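Local coordinates for protein sulfite reductase [ferredoxin] (Mycobacterium tuberculosis, PDB 1ZJ8) that probably reduces sulfite to sulfide with electrons from ferredoxin, using a siroheme and a [4Fe-4S] cluster, for the biosynthesis of sulfur-containing amino acids and cofactors, at residues A[213-221]-A[293-302]; A[434-442]-A[470-478]. All blocks are in the same frame, centred on the assembly; numbering follows the deposited sequence.

Interaction 1 (A[213-221]-A[293-302]); sequences ADLPRKYKT and YRRLRAKARL. With SRM (siroheme), chain E.
The basic wall of the siroheme pocket is assembled here, where Arg217 and Lys218 meet Arg297 and Arg301. Extended from CG to NE, Arg217 lays its guanidinium flat on that of Arg297, with centres 4.3 Å apart and planes turned by only 18°; the overlap is offset, Arg297 NH1 lying near the rim of the Arg217 guanidinium. Arg217 NE also donates to the backbone O of Arg297 at 3.1 Å, slightly out of the guanidinium plane, which fixes the rotation of the stack. Nearby anions probably make this pairing of like charges favourable: Arg217 NH2 approaches siroheme O4D at 3.1 Å, and Arg297 NH2 forms a salt bridge with Asp174.

In fold terms, 213-221 leads into strand 219-224 of a mixed sheet in the first of two related halves, and 293-302 is the connection between helices 277-291 and 302-309. From that connection Arg301, bent at chi2 and chi3, passes Arg217 at about a right angle, its CG 3.3 Å from Arg217 CD. Lys218 CG covers the centre of one face of the Arg301 guanidinium, while anions meet its edge. Arg301 NH1 gives siroheme O1D a nearly straight bond (3.0 Å, 174°), and Arg301 NH2 forms a salt bridge with Asp235.

Farther from the cofactor, Arg294 NH2 forms a salt bridge with Asp214 OD1 at 2.6 Å, the carboxylate turned 78° from the guanidinium. Pro216 N sits over the guanidinium's centre, and Lys41 is a second partner for OD1. Tyr219 CE1 meets Leu302 CD2 at 4.2 Å, with Phe288 of helix 277-291 touching both side chains.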
loop_
_atom_site.group_PDB
_atom_site.type_symbol
_atom_site.label_atom_id
_atom_site.label_comp_id
_atom_site.label_asym_id
_atom_site.label_seq_id
_atom_site.Cartn_x
_atom_site.Cartn_y
_atom_site.Cartn_z
ATOM N N ALA A 213 17.390 10.481 3.149
ATOM C CA ALA A 213 16.767 10.311 4.448
ATOM C C ALA A 213 15.920 11.511 4.890
ATOM O O ALA A 213 15.225 11.417 5.890
ATOM C CB ALA A 213 17.827 9.986 5.495
ATOM N N ASP A 214 15.977 12.634 4.174
ATOM C CA ASP A 214 15.191 13.814 4.561
ATOM C C ASP A 214 14.565 14.453 3.335
ATOM O O ASP A 214 15.203 15.250 2.616
ATOM C CB ASP A 214 16.065 14.818 5.333
ATOM C CG ASP A 214 15.287 16.037 5.853
ATOM O OD1 ASP A 214 14.052 16.122 5.658
ATOM O OD2 ASP A 214 15.933 16.918 6.462
ATOM N N LEU A 215 13.305 14.080 3.108
ATOM C CA LEU A 215 12.522 14.572 1.976
ATOM C C LEU A 215 11.330 15.396 2.499
ATOM O O LEU A 215 10.978 15.325 3.691
ATOM C CB LEU A 215 12.040 13.403 1.095
ATOM C CG LEU A 215 13.002 12.243 0.822
ATOM C CD1 LEU A 215 12.331 11.231 -0.077
ATOM C CD2 LEU A 215 14.278 12.710 0.189
ATOM N N PRO A 216 10.727 16.211 1.615
ATOM C CA PRO A 216 9.535 16.979 1.941
ATOM C C PRO A 216 8.429 16.152 2.594
ATOM O O PRO A 216 7.677 16.679 3.428
ATOM C CB PRO A 216 9.060 17.471 0.571
ATOM C CG PRO A 216 10.292 17.538 -0.271
ATOM C CD PRO A 216 11.203 16.476 0.239
ATOM N N ARG A 217 8.310 14.889 2.178
ATOM C CA ARG A 217 7.392 13.945 2.802
ATOM C C ARG A 217 7.726 12.507 2.420
ATOM O O ARG A 217 8.818 12.225 1.896
ATOM C CB ARG A 217 5.964 14.281 2.379
ATOM C CG ARG A 217 5.129 14.895 3.473
ATOM C CD ARG A 217 3.643 14.671 3.182
ATOM N NE ARG A 217 2.812 14.834 4.366
ATOM C CZ ARG A 217 2.817 14.000 5.395
ATOM N NH1 ARG A 217 3.610 12.923 5.421
ATOM N NH2 ARG A 217 2.020 14.261 6.415
ATOM N N LYS A 218 6.786 11.599 2.705
ATOM C CA LYS A 218 6.880 10.210 2.262
ATOM C C LYS A 218 6.905 10.129 0.730
ATOM O O LYS A 218 6.341 10.993 0.036
ATOM C CB LYS A 218 5.731 9.370 2.851
ATOM C CG LYS A 218 4.333 9.725 2.366
ATOM C CD LYS A 218 3.296 8.674 2.765
ATOM C CE LYS A 218 2.577 9.003 4.078
ATOM N NZ LYS A 218 1.692 7.870 4.521
ATOM N N TYR A 219 7.554 9.070 0.237
ATOM C CA TYR A 219 7.866 8.878 -1.183
ATOM C C TYR A 219 7.705 7.416 -1.600
ATOM O O TYR A 219 8.439 6.543 -1.148
ATOM C CB TYR A 219 9.300 9.305 -1.424
ATOM C CG TYR A 219 9.775 9.349 -2.860
ATOM C CD1 TYR A 219 9.450 10.405 -3.672
ATOM C CD2 TYR A 219 10.619 8.373 -3.366
ATOM C CE1 TYR A 219 9.920 10.481 -4.966
ATOM C CE2 TYR A 219 11.102 8.445 -4.659
ATOM C CZ TYR A 219 10.752 9.512 -5.462
ATOM O OH TYR A 219 11.219 9.621 -6.759
ATOM N N LYS A 220 6.751 7.174 -2.487
ATOM C CA LYS A 220 6.316 5.841 -2.837
ATOM C C LYS A 220 6.719 5.490 -4.268
ATOM O O LYS A 220 6.467 6.260 -5.217
ATOM C CB LYS A 220 4.789 5.739 -2.684
ATOM C CG LYS A 220 4.342 5.658 -1.249
ATOM C CD LYS A 220 2.827 5.744 -1.098
ATOM C CE LYS A 220 2.449 5.517 0.375
ATOM N NZ LYS A 220 1.063 5.929 0.752
ATOM N N THR A 221 7.277 4.291 -4.413
ATOM C CA THR A 221 7.836 3.849 -5.670
ATOM C C THR A 221 7.273 2.478 -6.094
ATOM O O THR A 221 7.093 1.564 -5.261
ATOM C CB THR A 221 9.376 3.819 -5.573
ATOM O OG1 THR A 221 9.858 5.154 -5.372
ATOM C CG2 THR A 221 10.009 3.246 -6.827
ATOM N N TYR A 293 7.806 21.075 -1.857
ATOM C CA TYR A 293 7.370 22.064 -0.867
ATOM C C TYR A 293 7.568 21.548 0.560
ATOM O O TYR A 293 7.361 20.367 0.821
ATOM C CB TYR A 293 5.906 22.429 -1.111
ATOM C CG TYR A 293 5.602 22.860 -2.534
ATOM C CD1 TYR A 293 6.531 23.572 -3.290
ATOM C CD2 TYR A 293 4.374 22.583 -3.118
ATOM C CE1 TYR A 293 6.248 23.986 -4.598
ATOM C CE2 TYR A 293 4.075 23.009 -4.432
ATOM C CZ TYR A 293 5.021 23.710 -5.165
ATOM O OH TYR A 293 4.757 24.125 -6.459
ATOM N N ARG A 294 8.001 22.429 1.467
ATOM C CA ARG A 294 8.281 22.052 2.870
ATOM C C ARG A 294 7.684 23.074 3.864
ATOM O O ARG A 294 8.234 23.324 4.949
ATOM C CB ARG A 294 9.797 21.863 3.093
ATOM C CG ARG A 294 10.483 20.923 2.070
ATOM C CD ARG A 294 12.000 20.881 2.212
ATOM N NE ARG A 294 12.441 19.845 3.145
ATOM C CZ ARG A 294 13.215 18.795 2.842
ATOM N NH1 ARG A 294 13.689 18.613 1.608
ATOM N NH2 ARG A 294 13.544 17.927 3.799
ATOM N N ARG A 295 6.524 23.608 3.483
ATOM C CA ARG A 295 5.836 24.649 4.227
ATOM C C ARG A 295 4.545 24.118 4.877
ATOM O O ARG A 295 4.494 23.947 6.092
ATOM C CB ARG A 295 5.544 25.814 3.278
ATOM C CG ARG A 295 4.891 27.005 3.933
ATOM C CD ARG A 295 4.680 28.095 2.915
ATOM N NE ARG A 295 3.658 27.725 1.940
ATOM C CZ ARG A 295 2.343 27.861 2.124
ATOM N NH1 ARG A 295 1.857 28.347 3.263
ATOM N NH2 ARG A 295 1.502 27.496 1.161
ATOM N N LEU A 296 3.510 23.875 4.074
ATOM C CA LEU A 296 2.294 23.217 4.566
ATOM C C LEU A 296 2.508 21.698 4.585
ATOM O O LEU A 296 2.857 21.095 3.565
ATOM C CB LEU A 296 1.067 23.557 3.700
ATOM C CG LEU A 296 0.562 25.011 3.694
ATOM C CD1 LEU A 296 -0.603 25.240 2.704
ATOM C CD2 LEU A 296 0.171 25.463 5.103
ATOM N N ARG A 297 2.274 21.090 5.745
ATOM C CA ARG A 297 2.381 19.631 5.924
ATOM C C ARG A 297 1.485 18.835 4.983
ATOM O O ARG A 297 1.879 17.782 4.511
ATOM C CB ARG A 297 2.012 19.251 7.357
ATOM C CG ARG A 297 2.718 18.044 7.846
ATOM C CD ARG A 297 4.147 18.383 8.220
ATOM N NE ARG A 297 4.970 17.185 8.408
ATOM C CZ ARG A 297 5.626 16.548 7.432
ATOM N NH1 ARG A 297 5.539 16.939 6.159
ATOM N NH2 ARG A 297 6.353 15.483 7.728
ATOM N N ALA A 298 0.288 19.340 4.715
ATOM C CA ALA A 298 -0.622 18.705 3.764
ATOM C C ALA A 298 -0.479 19.243 2.333
ATOM O O ALA A 298 -1.341 18.982 1.495
ATOM C CB ALA A 298 -2.059 18.872 4.226
ATOM N N LYS A 299 0.581 20.003 2.053
ATOM C CA LYS A 299 0.853 20.473 0.687
ATOM C C LYS A 299 2.340 20.265 0.373
ATOM O O LYS A 299 2.975 21.085 -0.307
ATOM C CB LYS A 299 0.443 21.943 0.542
ATOM C CG LYS A 299 0.293 22.489 -0.911
ATOM C CD LYS A 299 0.653 24.010 -0.944
ATOM C CE LYS A 299 0.961 24.555 -2.336
ATOM N NZ LYS A 299 -0.198 25.250 -2.950
ATOM N N ALA A 300 2.869 19.134 0.853
ATOM C CA ALA A 300 4.296 18.825 0.786
ATOM C C ALA A 300 4.651 17.770 -0.267
ATOM O O ALA A 300 5.795 17.701 -0.709
ATOM C CB ALA A 300 4.778 18.374 2.170
ATOM N N ARG A 301 3.671 16.972 -0.678
ATOM C CA ARG A 301 3.926 15.789 -1.506
ATOM C C ARG A 301 4.185 16.104 -2.972
ATOM O O ARG A 301 3.729 17.129 -3.498
ATOM C CB ARG A 301 2.747 14.823 -1.394
ATOM C CG ARG A 301 2.582 14.364 0.022
ATOM C CD ARG A 301 2.081 12.988 0.125
ATOM N NE ARG A 301 2.906 12.025 -0.579
ATOM C CZ ARG A 301 2.640 10.727 -0.592
ATOM N NH1 ARG A 301 1.611 10.262 0.092
ATOM N NH2 ARG A 301 3.416 9.887 -1.257
ATOM N N LEU A 302 4.897 15.194 -3.630
ATOM C CA LEU A 302 5.359 15.432 -4.978
ATOM C C LEU A 302 4.221 15.731 -5.960
ATOM O O LEU A 302 4.384 16.553 -6.865
ATOM C CB LEU A 302 6.177 14.245 -5.467
ATOM C CG LEU A 302 6.794 14.375 -6.867
ATOM C CD1 LEU A 302 7.667 15.620 -6.928
ATOM C CD2 LEU A 302 7.597 13.130 -7.221
HETATM FE FE SRM E . -0.842 4.681 4.971
HETATM C CHA SRM E . -0.743 6.938 7.533
HETATM C CHB SRM E . -1.887 2.323 7.108
HETATM C CHC SRM E . -0.889 2.524 2.534
HETATM C CHD SRM E . -1.967 7.151 2.834
HETATM N NA SRM E . -1.047 4.590 6.958
HETATM C C1A SRM E . -0.842 5.570 7.865
HETATM C C2A SRM E . -0.733 5.077 9.275
HETATM C CMA SRM E . 0.711 4.941 9.648
HETATM C CDA SRM E . -1.542 5.896 10.242
HETATM C CEA SRM E . -0.855 6.874 11.141
HETATM O O3A SRM E . -0.244 7.819 10.632
HETATM O O4A SRM E . -0.888 6.741 12.373
HETATM C C3A SRM E . -1.385 3.743 9.142
HETATM C CAA SRM E . -0.749 2.659 9.945
HETATM C CBA SRM E . -1.495 2.713 11.252
HETATM C CCA SRM E . -1.586 1.357 11.871
HETATM O O1A SRM E . -1.808 0.371 11.136
HETATM O O2A SRM E . -1.413 1.252 13.110
HETATM C C4A SRM E . -1.428 3.522 7.668
HETATM N NB SRM E . -1.164 2.743 4.895
HETATM C C1B SRM E . -1.540 1.875 5.836
HETATM C C2B SRM E . -1.533 0.433 5.414
HETATM C CMB SRM E . -1.033 -0.519 6.463
HETATM C CDB SRM E . -2.939 0.063 5.079
HETATM C CEB SRM E . -3.214 -1.332 4.640
HETATM O O3B SRM E . -3.879 -2.134 5.330
HETATM O O4B SRM E . -2.743 -1.672 3.554
HETATM C C3B SRM E . -0.680 0.548 4.169
HETATM C CAB SRM E . 0.784 0.428 4.504
HETATM C CBB SRM E . 1.589 -0.051 3.335
HETATM C CCB SRM E . 3.056 0.065 3.633
HETATM O O1B SRM E . 3.718 -0.926 3.932
HETATM O O2B SRM E . 3.637 1.143 3.555
HETATM C C4B SRM E . -0.904 1.996 3.826
HETATM N NC SRM E . -1.435 4.782 3.134
HETATM C C1C SRM E . -1.211 3.832 2.203
HETATM C C2C SRM E . -1.696 4.161 0.945
HETATM C CDC SRM E . -1.881 3.301 -0.260
HETATM C CEC SRM E . -0.782 3.083 -1.226
HETATM O O3C SRM E . 0.377 3.469 -0.954
HETATM O O4C SRM E . -1.102 2.525 -2.285
HETATM C C3C SRM E . -2.043 5.471 1.085
HETATM C CAC SRM E . -2.602 6.202 -0.092
HETATM C CBC SRM E . -1.715 6.548 -1.269
HETATM C CCC SRM E . -0.902 7.783 -0.922
HETATM O O1C SRM E . 0.026 7.721 -0.071
HETATM O O2C SRM E . -1.222 8.853 -1.502
HETATM C C4C SRM E . -1.817 5.844 2.385
HETATM N ND SRM E . -0.939 6.701 5.069
HETATM C C1D SRM E . -1.595 7.438 4.159
HETATM C C2D SRM E . -1.927 8.680 4.733
HETATM C CAD SRM E . -2.078 9.949 3.912
HETATM C CBD SRM E . -0.881 10.828 3.724
HETATM C CCD SRM E . -0.880 12.034 2.830
HETATM O O1D SRM E . -0.130 11.994 1.829
HETATM O O2D SRM E . -1.605 13.035 3.078
HETATM C C3D SRM E . -1.441 8.656 6.029
HETATM C CDD SRM E . -1.155 9.871 6.869
HETATM C CED SRM E . 0.068 10.740 6.674
HETATM O O3D SRM E . 1.013 10.369 5.977
HETATM O O4D SRM E . 0.155 11.854 7.209
HETATM C C4D SRM E . -0.830 7.427 6.222
#

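Interaction 2 (A[434-442]-A[470-478]); sequences CKLSFAETR and NINGCPNSC. With SRM (siroheme), chain E.
Gly473 O is held by two neighbours from the opposing loop. Phe438 N donates to it at 2.8 Å in a nearly straight bond (169°), and the donor lies nearly along the C=O axis; Ser437 CA adds a CA-H...O contact at 3.3 Å. This grip sets the cysteine-bearing loop 434-442 against the loop after strand 469-472, which carries Cys474 and Cys478, the arrangement of a [4Fe-4S] site coupled to siroheme.

Thr441 packs against Gly473: its CG2 lies 3.4 Å from Gly473 N and also touches Ile471 CG2. With chi1 at 49°, OG1 sits between the backbone N and the carbonyl carbon and bonds to Cys428 O, which turns CG2 toward Ile471 and Gly473. Beyond Gly473, the Phe438 ring meets Cys474 CB and Pro475 CD obliquely, and Leu436 CD1 crosses to Asn476 ND2 at 3.6 Å.

The thiolates of Cys434, Cys474 and Cys478 each ligate an iron of the cluster. Two receive backbone N-H groups, Leu436 N at Cys434 SG (3.6 Å) and Asn476 N at Cys474 SG (3.4 Å), which would tend to stabilise their negative charge. The type I turn from Cys474 to Ser477 leads to Cys478, whose SG faces the siroheme iron, consistent with an axial ligand shared by both cofactors, though its exact position is uncertain in the model. Arg442 NH2 bonds siroheme O3B at 2.6 Å.

Loop 434-442 follows strand 425-427 and runs into helix 442-455, while strand 469-472 lies between strands 425-427 and 486-494 in the sheet, with Phe504 of strand 500-508 packed on Ile471 and Ala439.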
loop_
_atom_site.group_PDB
_atom_site.type_symbol
_atom_site.label_atom_id
_atom_site.label_comp_id
_atom_site.label_asym_id
_atom_site.label_seq_id
_atom_site.Cartn_x
_atom_site.Cartn_y
_atom_site.Cartn_z
ATOM N N CYS A 434 -5.397 2.241 14.689
ATOM C CA CYS A 434 -4.973 3.497 14.085
ATOM C C CYS A 434 -5.490 4.736 14.840
ATOM O O CYS A 434 -6.675 4.806 15.185
ATOM C CB CYS A 434 -5.475 3.552 12.644
ATOM S SG CYS A 434 -4.780 4.936 11.788
ATOM N N LYS A 435 -4.619 5.727 15.052
ATOM C CA LYS A 435 -5.000 6.933 15.790
ATOM C C LYS A 435 -5.786 7.953 14.973
ATOM O O LYS A 435 -6.302 8.913 15.553
ATOM C CB LYS A 435 -3.778 7.624 16.370
ATOM C CG LYS A 435 -2.998 6.800 17.402
ATOM C CD LYS A 435 -1.735 7.551 17.851
ATOM C CE LYS A 435 -0.925 8.133 16.645
ATOM N NZ LYS A 435 -0.708 7.155 15.514
ATOM N N LEU A 436 -5.901 7.759 13.659
ATOM C CA LEU A 436 -6.591 8.739 12.801
ATOM C C LEU A 436 -7.935 8.276 12.223
ATOM O O LEU A 436 -8.538 8.988 11.412
ATOM C CB LEU A 436 -5.670 9.179 11.666
ATOM C CG LEU A 436 -4.255 9.547 12.107
ATOM C CD1 LEU A 436 -3.430 9.945 10.877
ATOM C CD2 LEU A 436 -4.266 10.657 13.163
ATOM N N SER A 437 -8.401 7.104 12.665
ATOM C CA SER A 437 -9.648 6.474 12.169
ATOM C C SER A 437 -10.898 6.884 12.930
ATOM O O SER A 437 -10.859 7.083 14.142
ATOM C CB SER A 437 -9.536 4.949 12.284
ATOM O OG SER A 437 -8.501 4.609 13.212
ATOM N N PHE A 438 -12.009 6.965 12.206
ATOM C CA PHE A 438 -13.327 7.216 12.799
ATOM C C PHE A 438 -14.166 5.922 12.845
ATOM O O PHE A 438 -15.200 5.861 13.523
ATOM C CB PHE A 438 -14.052 8.325 12.027
ATOM C CG PHE A 438 -13.268 9.585 11.947
ATOM C CD1 PHE A 438 -12.922 10.270 13.111
ATOM C CD2 PHE A 438 -12.842 10.075 10.721
ATOM C CE1 PHE A 438 -12.164 11.441 13.061
ATOM C CE2 PHE A 438 -12.079 11.258 10.655
ATOM C CZ PHE A 438 -11.738 11.940 11.834
ATOM N N ALA A 439 -13.692 4.887 12.146
ATOM C CA ALA A 439 -14.414 3.627 12.059
ATOM C C ALA A 439 -13.499 2.412 12.031
ATOM O O ALA A 439 -12.279 2.491 11.777
ATOM C CB ALA A 439 -15.314 3.607 10.835
ATOM N N GLU A 440 -14.144 1.282 12.299
ATOM C CA GLU A 440 -13.517 -0.014 12.288
ATOM C C GLU A 440 -13.572 -0.583 10.857
ATOM O O GLU A 440 -14.578 -0.489 10.165
ATOM C CB GLU A 440 -14.215 -0.934 13.299
ATOM C CG GLU A 440 -13.551 -2.271 13.468
ATOM C CD GLU A 440 -12.065 -2.129 13.752
ATOM O OE1 GLU A 440 -11.764 -1.644 14.870
ATOM O OE2 GLU A 440 -11.220 -2.477 12.865
ATOM N N THR A 441 -12.469 -1.167 10.418
ATOM C CA THR A 441 -12.331 -1.582 9.032
ATOM C C THR A 441 -11.853 -3.030 8.880
ATOM O O THR A 441 -12.540 -3.830 8.237
ATOM C CB THR A 441 -11.344 -0.650 8.289
ATOM O OG1 THR A 441 -10.144 -0.511 9.063
ATOM C CG2 THR A 441 -11.957 0.708 8.070
ATOM N N ARG A 442 -10.696 -3.367 9.469
ATOM C CA ARG A 442 -10.132 -4.694 9.251
ATOM C C ARG A 442 -10.936 -5.802 9.922
ATOM O O ARG A 442 -11.077 -6.885 9.355
ATOM C CB ARG A 442 -8.640 -4.809 9.623
ATOM C CG ARG A 442 -7.988 -5.969 8.809
ATOM C CD ARG A 442 -6.499 -6.239 9.017
ATOM N NE ARG A 442 -5.637 -5.090 8.747
ATOM C CZ ARG A 442 -5.413 -4.541 7.557
ATOM N NH1 ARG A 442 -6.004 -4.994 6.475
ATOM N NH2 ARG A 442 -4.601 -3.498 7.452
ATOM N N ASN A 470 -13.487 -1.158 -1.291
ATOM C CA ASN A 470 -12.406 -0.708 -0.400
ATOM C C ASN A 470 -12.957 0.063 0.805
ATOM O O ASN A 470 -13.659 1.068 0.635
ATOM C CB ASN A 470 -11.415 0.169 -1.154
ATOM C CG ASN A 470 -10.690 -0.580 -2.260
ATOM O OD1 ASN A 470 -10.949 -1.745 -2.505
ATOM N ND2 ASN A 470 -9.776 0.097 -2.932
ATOM N N ILE A 471 -12.629 -0.414 2.012
ATOM C CA ILE A 471 -13.111 0.174 3.264
ATOM C C ILE A 471 -11.985 0.910 3.982
ATOM O O ILE A 471 -11.044 0.300 4.488
ATOM C CB ILE A 471 -13.674 -0.896 4.218
ATOM C CG1 ILE A 471 -14.471 -1.963 3.451
ATOM C CG2 ILE A 471 -14.540 -0.236 5.300
ATOM C CD1 ILE A 471 -15.226 -2.950 4.347
ATOM N N ASN A 472 -12.099 2.227 4.054
ATOM C CA ASN A 472 -11.082 3.063 4.702
ATOM C C ASN A 472 -11.656 3.709 5.958
ATOM O O ASN A 472 -12.817 4.124 5.958
ATOM C CB ASN A 472 -10.594 4.131 3.730
ATOM C CG ASN A 472 -10.048 3.534 2.430
ATOM O OD1 ASN A 472 -8.844 3.610 2.158
ATOM N ND2 ASN A 472 -10.941 2.948 1.611
ATOM N N GLY A 473 -10.852 3.786 7.022
ATOM C CA GLY A 473 -11.292 4.335 8.325
ATOM C C GLY A 473 -11.216 5.861 8.491
ATOM O O GLY A 473 -11.620 6.398 9.536
ATOM N N CYS A 474 -10.704 6.554 7.466
ATOM C CA CYS A 474 -10.580 8.016 7.471
ATOM C C CYS A 474 -10.181 8.478 6.061
ATOM O O CYS A 474 -9.970 7.646 5.178
ATOM C CB CYS A 474 -9.543 8.454 8.508
ATOM S SG CYS A 474 -7.884 8.501 7.834
ATOM N N PRO A 475 -10.076 9.802 5.843
ATOM C CA PRO A 475 -9.878 10.328 4.472
ATOM C C PRO A 475 -8.489 10.134 3.839
ATOM O O PRO A 475 -8.354 10.372 2.622
ATOM C CB PRO A 475 -10.205 11.832 4.610
ATOM C CG PRO A 475 -10.708 12.020 5.992
ATOM C CD PRO A 475 -10.174 10.898 6.823
ATOM N N ASN A 476 -7.498 9.707 4.635
ATOM C CA ASN A 476 -6.131 9.429 4.134
ATOM C C ASN A 476 -6.076 8.409 2.971
ATOM O O ASN A 476 -5.134 8.420 2.202
ATOM C CB ASN A 476 -5.195 8.968 5.280
ATOM C CG ASN A 476 -4.811 10.115 6.268
ATOM O OD1 ASN A 476 -4.578 11.253 5.856
ATOM N ND2 ASN A 476 -4.719 9.791 7.566
ATOM N N SER A 477 -7.079 7.534 2.859
ATOM C CA SER A 477 -7.254 6.637 1.704
ATOM C C SER A 477 -6.161 5.552 1.555
ATOM O O SER A 477 -5.744 5.240 0.441
ATOM C CB SER A 477 -7.377 7.468 0.416
ATOM O OG SER A 477 -8.200 6.838 -0.540
ATOM N N CYS A 478 -5.734 4.966 2.679
ATOM C CA CYS A 478 -4.733 3.893 2.703
ATOM C C CYS A 478 -5.132 2.637 1.966
ATOM O O CYS A 478 -4.273 1.900 1.494
ATOM C CB CYS A 478 -4.446 3.471 4.140
ATOM S SG CYS A 478 -3.575 4.718 5.161
HETATM FE FE SRM E . -0.842 4.681 4.971
HETATM C CHA SRM E . -0.743 6.938 7.533
HETATM C CHB SRM E . -1.887 2.323 7.108
HETATM C CHC SRM E . -0.889 2.524 2.534
HETATM C CHD SRM E . -1.967 7.151 2.834
HETATM N NA SRM E . -1.047 4.590 6.958
HETATM C C1A SRM E . -0.842 5.570 7.865
HETATM C C2A SRM E . -0.733 5.077 9.275
HETATM C CMA SRM E . 0.711 4.941 9.648
HETATM C CDA SRM E . -1.542 5.896 10.242
HETATM C CEA SRM E . -0.855 6.874 11.141
HETATM O O3A SRM E . -0.244 7.819 10.632
HETATM O O4A SRM E . -0.888 6.741 12.373
HETATM C C3A SRM E . -1.385 3.743 9.142
HETATM C CAA SRM E . -0.749 2.659 9.945
HETATM C CBA SRM E . -1.495 2.713 11.252
HETATM C CCA SRM E . -1.586 1.357 11.871
HETATM O O1A SRM E . -1.808 0.371 11.136
HETATM O O2A SRM E . -1.413 1.252 13.110
HETATM C C4A SRM E . -1.428 3.522 7.668
HETATM N NB SRM E . -1.164 2.743 4.895
HETATM C C1B SRM E . -1.540 1.875 5.836
HETATM C C2B SRM E . -1.533 0.433 5.414
HETATM C CMB SRM E . -1.033 -0.519 6.463
HETATM C CDB SRM E . -2.939 0.063 5.079
HETATM C CEB SRM E . -3.214 -1.332 4.640
HETATM O O3B SRM E . -3.879 -2.134 5.330
HETATM O O4B SRM E . -2.743 -1.672 3.554
HETATM C C3B SRM E . -0.680 0.548 4.169
HETATM C CAB SRM E . 0.784 0.428 4.504
HETATM C CBB SRM E . 1.589 -0.051 3.335
HETATM C CCB SRM E . 3.056 0.065 3.633
HETATM O O1B SRM E . 3.718 -0.926 3.932
HETATM O O2B SRM E . 3.637 1.143 3.555
HETATM C C4B SRM E . -0.904 1.996 3.826
HETATM N NC SRM E . -1.435 4.782 3.134
HETATM C C1C SRM E . -1.211 3.832 2.203
HETATM C C2C SRM E . -1.696 4.161 0.945
HETATM C CDC SRM E . -1.881 3.301 -0.260
HETATM C CEC SRM E . -0.782 3.083 -1.226
HETATM O O3C SRM E . 0.377 3.469 -0.954
HETATM O O4C SRM E . -1.102 2.525 -2.285
HETATM C C3C SRM E . -2.043 5.471 1.085
HETATM C CAC SRM E . -2.602 6.202 -0.092
HETATM C CBC SRM E . -1.715 6.548 -1.269
HETATM C CCC SRM E . -0.902 7.783 -0.922
HETATM O O1C SRM E . 0.026 7.721 -0.071
HETATM O O2C SRM E . -1.222 8.853 -1.502
HETATM C C4C SRM E . -1.817 5.844 2.385
HETATM N ND SRM E . -0.939 6.701 5.069
HETATM C C1D SRM E . -1.595 7.438 4.159
HETATM C C2D SRM E . -1.927 8.680 4.733
HETATM C CAD SRM E . -2.078 9.949 3.912
HETATM C CBD SRM E . -0.881 10.828 3.724
HETATM C CCD SRM E . -0.880 12.034 2.830
HETATM O O1D SRM E . -0.130 11.994 1.829
HETATM O O2D SRM E . -1.605 13.035 3.078
HETATM C C3D SRM E . -1.441 8.656 6.029
HETATM C CDD SRM E . -1.155 9.871 6.869
HETATM C CED SRM E . 0.068 10.740 6.674
HETATM O O3D SRM E . 1.013 10.369 5.977
HETATM O O4D SRM E . 0.155 11.854 7.209
HETATM C C4D SRM E . -0.830 7.427 6.222
#

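Interaction 1 closes before interaction 2 opens along the chain, and each lies in a different one of the two related halves of the chain. Their centres are 21 Å apart and their nearest atoms about 6 Å, so they do not touch; the siroheme joins them. Each draws on its own mixed sheet, interaction 1 on strand 219-224 and interaction 2 on strand 469-472. Both give basic side chains to the siroheme carboxylates, and interaction 2 adds three of the four cluster cysteines, Cys428 being the probable fourth, with the sulfur beside the siroheme iron among them. The active site is thus built between two halves of one chain.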